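Telomerase reverse transcriptase (Candida tropicalis MYA-3404, PDB 6ZD1) probably extends chromosome ends as a reverse transcriptase, adding simple telomeric DNA repeats copied from a template within its RNA component. Local coordinates at residues Leu288-His302 against Ile471-Lys483. Sequence-based numbering, arbitrary orientation.
Sequences LQLKLNALRKSDMGH and IFCDILYSTMVSK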
loop_
_atom_site.group_PDB
_atom_site.type_symbol
_atom_site.label_atom_id
_atom_site.label_comp_id
_atom_site.label_asym_id
_atom_site.label_seq_id
_atom_site.Cartn_x
_atom_site.Cartn_y
_atom_site.Cartn_z
ATOM N N LEU A 288 9.499 0.499 -20.105
ATOM C CA LEU A 288 10.590 0.085 -19.229
ATOM C C LEU A 288 10.342 -1.312 -18.679
ATOM O O LEU A 288 11.266 -2.132 -18.609
ATOM C CB LEU A 288 10.764 1.087 -18.091
ATOM C CG LEU A 288 11.277 2.478 -18.468
ATOM C CD1 LEU A 288 11.317 3.369 -17.241
ATOM C CD2 LEU A 288 12.650 2.394 -19.112
ATOM N N GLN A 289 9.095 -1.610 -18.305
ATOM C CA GLN A 289 8.781 -2.928 -17.767
ATOM C C GLN A 289 8.942 -4.015 -18.823
ATOM O O GLN A 289 9.400 -5.121 -18.515
ATOM C CB GLN A 289 7.363 -2.939 -17.196
ATOM C CG GLN A 289 7.042 -4.160 -16.343
ATOM C CD GLN A 289 7.881 -4.234 -15.079
ATOM O OE1 GLN A 289 7.676 -3.465 -14.140
ATOM N NE2 GLN A 289 8.833 -5.160 -15.051
ATOM N N LEU A 290 8.572 -3.722 -20.074
ATOM C CA LEU A 290 8.710 -4.720 -21.130
ATOM C C LEU A 290 10.173 -4.988 -21.457
ATOM O O LEU A 290 10.586 -6.149 -21.570
ATOM C CB LEU A 290 7.955 -4.270 -22.380
ATOM C CG LEU A 290 6.438 -4.431 -22.309
ATOM C CD1 LEU A 290 5.798 -4.060 -23.636
ATOM C CD2 LEU A 290 6.079 -5.855 -21.911
ATOM N N LYS A 291 10.974 -3.927 -21.604
ATOM C CA LYS A 291 12.406 -4.105 -21.817
ATOM C C LYS A 291 13.024 -4.909 -20.683
ATOM O O LYS A 291 13.893 -5.758 -20.913
ATOM C CB LYS A 291 13.093 -2.745 -21.936
ATOM C CG LYS A 291 12.722 -1.962 -23.177
ATOM C CD LYS A 291 13.258 -2.650 -24.414
ATOM C CE LYS A 291 12.831 -1.928 -25.675
ATOM N NZ LYS A 291 13.208 -2.711 -26.883
ATOM N N LEU A 292 12.576 -4.659 -19.453
ATOM C CA LEU A 292 13.102 -5.386 -18.305
ATOM C C LEU A 292 12.637 -6.837 -18.309
ATOM O O LEU A 292 13.398 -7.739 -17.940
ATOM C CB LEU A 292 12.674 -4.680 -17.018
ATOM C CG LEU A 292 13.518 -4.908 -15.769
ATOM C CD1 LEU A 292 14.961 -4.507 -16.027
ATOM C CD2 LEU A 292 12.938 -4.114 -14.619
ATOM N N ASN A 293 11.391 -7.082 -18.724
ATOM C CA ASN A 293 10.893 -8.450 -18.809
ATOM C C ASN A 293 11.621 -9.235 -19.891
ATOM O O ASN A 293 11.953 -10.410 -19.696
ATOM C CB ASN A 293 9.391 -8.450 -19.081
ATOM C CG ASN A 293 8.585 -8.003 -17.887
ATOM O OD1 ASN A 293 8.987 -8.204 -16.741
ATOM N ND2 ASN A 293 7.435 -7.395 -18.148
ATOM N N ALA A 294 11.873 -8.602 -21.039
ATOM C CA ALA A 294 12.548 -9.294 -22.128
ATOM C C ALA A 294 13.970 -9.678 -21.747
ATOM O O ALA A 294 14.508 -10.661 -22.271
ATOM C CB ALA A 294 12.546 -8.423 -23.384
ATOM N N LEU A 295 14.589 -8.930 -20.832
ATOM C CA LEU A 295 15.919 -9.280 -20.359
ATOM C C LEU A 295 15.903 -10.440 -19.376
ATOM O O LEU A 295 16.921 -11.126 -19.235
ATOM C CB LEU A 295 16.579 -8.068 -19.705
ATOM C CG LEU A 295 17.006 -6.987 -20.689
ATOM C CD1 LEU A 295 17.521 -5.776 -19.942
ATOM C CD2 LEU A 295 18.067 -7.537 -21.625
ATOM N N ARG A 296 14.776 -10.677 -18.703
ATOM C CA ARG A 296 14.679 -11.838 -17.827
ATOM C C ARG A 296 14.822 -13.125 -18.626
ATOM O O ARG A 296 15.413 -14.101 -18.149
ATOM C CB ARG A 296 13.350 -11.820 -17.074
ATOM C CG ARG A 296 13.153 -10.608 -16.179
ATOM C CD ARG A 296 14.141 -10.604 -15.027
ATOM N NE ARG A 296 13.720 -9.711 -13.950
ATOM C CZ ARG A 296 14.105 -8.444 -13.834
ATOM N NH1 ARG A 296 14.928 -7.913 -14.731
ATOM N NH2 ARG A 296 13.669 -7.710 -12.818
ATOM N N LYS A 297 14.301 -13.135 -19.853
ATOM C CA LYS A 297 14.406 -14.275 -20.755
ATOM C C LYS A 297 15.709 -14.271 -21.546
ATOM O O LYS A 297 16.290 -15.335 -21.784
ATOM C CB LYS A 297 13.215 -14.286 -21.717
ATOM C CG LYS A 297 11.859 -14.319 -21.024
ATOM C CD LYS A 297 10.738 -13.923 -21.974
ATOM C CE LYS A 297 10.700 -14.819 -23.204
ATOM N NZ LYS A 297 9.645 -14.389 -24.165
ATOM N N SER A 298 16.184 -13.092 -21.954
ATOM C CA SER A 298 17.362 -13.016 -22.814
ATOM C C SER A 298 18.636 -13.333 -22.039
ATOM O O SER A 298 19.369 -14.270 -22.376
ATOM C CB SER A 298 17.460 -11.626 -23.448
ATOM O OG SER A 298 16.226 -11.233 -24.019
ATOM N N ASP A 299 18.922 -12.550 -21.007
ATOM C CA ASP A 299 20.171 -12.672 -20.275
ATOM C C ASP A 299 20.044 -13.653 -19.119
ATOM O O ASP A 299 18.996 -13.761 -18.476
ATOM C CB ASP A 299 20.617 -11.308 -19.747
ATOM C CG ASP A 299 21.968 -10.894 -20.285
ATOM O OD1 ASP A 299 22.043 -10.515 -21.475
ATOM O OD2 ASP A 299 22.955 -10.952 -19.521
HETATM N N MSE A 300 21.140 -14.353 -18.846
HETATM C CA MSE A 300 21.200 -15.245 -17.701
HETATM C C MSE A 300 21.476 -14.423 -16.448
HETATM O O MSE A 300 21.117 -14.818 -15.338
HETATM C CB MSE A 300 22.277 -16.315 -17.902
HETATM C CG MSE A 300 22.162 -17.070 -19.221
HETATM SE SE MSE A 300 23.184 -18.737 -19.262
HETATM C CE MSE A 300 24.672 -18.192 -20.402
ATOM N N GLY A 301 22.102 -13.259 -16.642
ATOM C CA GLY A 301 22.406 -12.381 -15.527
ATOM C C GLY A 301 21.196 -11.699 -14.926
ATOM O O GLY A 301 21.272 -11.213 -13.791
ATOM N N HIS A 302 20.077 -11.667 -15.649
ATOM C CA HIS A 302 18.864 -11.036 -15.148
ATOM C C HIS A 302 17.876 -12.027 -14.556
ATOM O O HIS A 302 16.943 -11.605 -13.863
ATOM C CB HIS A 302 18.168 -10.247 -16.262
ATOM C CG HIS A 302 18.920 -9.031 -16.700
ATOM N ND1 HIS A 302 20.090 -9.100 -17.425
ATOM C CD2 HIS A 302 18.671 -7.714 -16.512
ATOM C CE1 HIS A 302 20.526 -7.879 -17.670
ATOM N NE2 HIS A 302 19.685 -7.020 -17.124
ATOM N N ILE A 471 10.800 1.193 -10.510
ATOM C CA ILE A 471 11.336 0.520 -11.684
ATOM C C ILE A 471 12.734 1.035 -12.003
ATOM O O ILE A 471 13.558 0.301 -12.564
ATOM C CB ILE A 471 10.379 0.666 -12.882
ATOM C CG1 ILE A 471 10.797 -0.282 -14.008
ATOM C CG2 ILE A 471 10.330 2.107 -13.374
ATOM C CD1 ILE A 471 9.696 -0.565 -15.000
ATOM N N PHE A 472 13.041 2.284 -11.637
ATOM C CA PHE A 472 14.415 2.759 -11.757
ATOM C C PHE A 472 15.357 1.852 -10.975
ATOM O O PHE A 472 16.311 1.296 -11.533
ATOM C CB PHE A 472 14.529 4.201 -11.257
ATOM C CG PHE A 472 14.052 5.234 -12.240
ATOM C CD1 PHE A 472 13.860 4.908 -13.573
ATOM C CD2 PHE A 472 13.808 6.539 -11.828
ATOM C CE1 PHE A 472 13.427 5.862 -14.478
ATOM C CE2 PHE A 472 13.372 7.499 -12.731
ATOM C CZ PHE A 472 13.184 7.160 -14.056
ATOM N N CYS A 473 15.054 1.634 -9.694
ATOM C CA CYS A 473 15.907 0.797 -8.859
ATOM C C CYS A 473 15.968 -0.629 -9.389
ATOM O O CYS A 473 17.007 -1.289 -9.278
ATOM C CB CYS A 473 15.392 0.823 -7.418
ATOM S SG CYS A 473 16.436 0.005 -6.199
ATOM N N ASP A 474 14.885 -1.103 -10.008
ATOM C CA ASP A 474 14.877 -2.446 -10.581
ATOM C C ASP A 474 15.772 -2.524 -11.813
ATOM O O ASP A 474 16.524 -3.491 -11.981
ATOM C CB ASP A 474 13.444 -2.848 -10.927
ATOM C CG ASP A 474 13.283 -4.343 -11.130
ATOM O OD1 ASP A 474 14.270 -5.090 -10.948
ATOM O OD2 ASP A 474 12.159 -4.772 -11.469
ATOM N N ILE A 475 15.706 -1.512 -12.680
ATOM C CA ILE A 475 16.559 -1.481 -13.867
ATOM C C ILE A 475 18.029 -1.469 -13.464
ATOM O O ILE A 475 18.845 -2.228 -14.000
ATOM C CB ILE A 475 16.212 -0.268 -14.749
ATOM C CG1 ILE A 475 14.843 -0.442 -15.406
ATOM C CG2 ILE A 475 17.281 -0.047 -15.809
ATOM C CD1 ILE A 475 14.412 0.772 -16.202
ATOM N N LEU A 476 18.390 -0.596 -12.520
ATOM C CA LEU A 476 19.796 -0.435 -12.162
ATOM C C LEU A 476 20.349 -1.691 -11.495
ATOM O O LEU A 476 21.426 -2.177 -11.863
ATOM C CB LEU A 476 19.970 0.786 -11.252
ATOM C CG LEU A 476 21.403 1.093 -10.801
ATOM C CD1 LEU A 476 22.345 1.164 -11.990
ATOM C CD2 LEU A 476 21.477 2.381 -10.003
ATOM N N TYR A 477 19.621 -2.240 -10.517
ATOM C CA TYR A 477 20.131 -3.410 -9.805
ATOM C C TYR A 477 20.111 -4.662 -10.678
ATOM O O TYR A 477 20.976 -5.533 -10.523
ATOM C CB TYR A 477 19.344 -3.636 -8.511
ATOM C CG TYR A 477 19.794 -2.775 -7.341
ATOM C CD1 TYR A 477 20.705 -1.738 -7.513
ATOM C CD2 TYR A 477 19.317 -3.015 -6.058
ATOM C CE1 TYR A 477 21.117 -0.957 -6.440
ATOM C CE2 TYR A 477 19.722 -2.240 -4.982
ATOM C CZ TYR A 477 20.620 -1.214 -5.177
ATOM O OH TYR A 477 21.021 -0.448 -4.106
ATOM N N SER A 478 19.153 -4.778 -11.601
ATOM C CA SER A 478 19.210 -5.878 -12.561
ATOM C C SER A 478 20.436 -5.752 -13.452
ATOM O O SER A 478 21.137 -6.740 -13.702
ATOM C CB SER A 478 17.939 -5.917 -13.411
ATOM O OG SER A 478 16.790 -6.149 -12.612
ATOM N N THR A 479 20.704 -4.539 -13.944
ATOM C CA THR A 479 21.910 -4.287 -14.721
ATOM C C THR A 479 23.163 -4.546 -13.895
ATOM O O THR A 479 24.135 -5.129 -14.390
ATOM C CB THR A 479 21.900 -2.848 -15.236
ATOM O OG1 THR A 479 20.736 -2.638 -16.046
ATOM C CG2 THR A 479 23.145 -2.560 -16.061
HETATM N N MSE A 480 23.163 -4.105 -12.642
HETATM C CA MSE A 480 24.302 -4.289 -11.756
HETATM C C MSE A 480 24.585 -5.765 -11.506
HETATM O O MSE A 480 25.723 -6.213 -11.635
HETATM C CB MSE A 480 24.057 -3.577 -10.428
HETATM C CG MSE A 480 25.192 -3.725 -9.431
HETATM SE SE MSE A 480 24.741 -3.044 -7.661
HETATM C CE MSE A 480 23.285 -4.270 -7.223
ATOM N N VAL A 481 23.537 -6.519 -11.160
ATOM C CA VAL A 481 23.706 -7.944 -10.884
ATOM C C VAL A 481 24.229 -8.667 -12.119
ATOM O O VAL A 481 25.090 -9.552 -12.021
ATOM C CB VAL A 481 22.382 -8.552 -10.384
ATOM C CG1 VAL A 481 22.431 -10.069 -10.442
ATOM C CG2 VAL A 481 22.087 -8.088 -8.965
ATOM N N SER A 482 23.759 -8.265 -13.302
ATOM C CA SER A 482 24.093 -8.989 -14.524
ATOM C C SER A 482 25.531 -8.740 -14.962
ATOM O O SER A 482 26.172 -9.643 -15.510
ATOM C CB SER A 482 23.126 -8.595 -15.640
ATOM O OG SER A 482 23.483 -9.198 -16.872
ATOM N N LYS A 483 26.057 -7.539 -14.723
ATOM C CA LYS A 483 27.408 -7.207 -15.155
ATOM C C LYS A 483 28.454 -7.531 -14.101
ATOM O O LYS A 483 29.615 -7.783 -14.444
ATOM C CB LYS A 483 27.512 -5.718 -15.507
ATOM C CG LYS A 483 26.582 -5.252 -16.619
ATOM C CD LYS A 483 26.899 -3.817 -17.038
ATOM C CE LYS A 483 26.798 -2.852 -15.863
ATOM N NZ LYS A 483 27.092 -1.443 -16.259
#
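In the palm of the reverse transcriptase fold, two helices running in roughly the same direction pack where Leu288 and Leu292 meet Ile471 and Ile475: their axes approach to 10.8 Å at 28°, and 594 Å² is buried. Ile471 carries CG1 anti to its backbone N (chi1 -168°), which sends CD1 against the other helix, 3.7 Å from Leu288 CB and close to Gln289 OE1. Leu288 and Ile475 cross at about a right angle, Leu288 CD2 lying 3.8 Å from Ile475 CD1. The Leu292 methyls divide the work: CD1 rests on the Ile475 backbone, while CD2 abuts the Asp474 carboxylate.

One turn on, contacts become polar. Arg296 makes a salt bridge from NH2 to Asp474 OD1 (3.3 Å); the acceptor is met on its syn side and lies near the guanidinium plane, although the two planes are 69° apart. Arg296 NH1 adds a weak bond to Ser478 OG, whose firmer link is to Asp474 O at 2.7 Å. Beyond the helix end at Ser298, the chain turns back and inserts the His302 ring, with Leu295 CB over one face and Ser478 O 3.7 Å above the plane on the opposite face, both offset toward the rim. Gly301 comes close beside Ser482, their CA atoms 3.9 Å apart.

Arg499 of strand 495-500 also salt-bridges Asp474 OD1, tying the pair to the antiparallel sheet, while helices 349-359 and 428-440 cover Phe472.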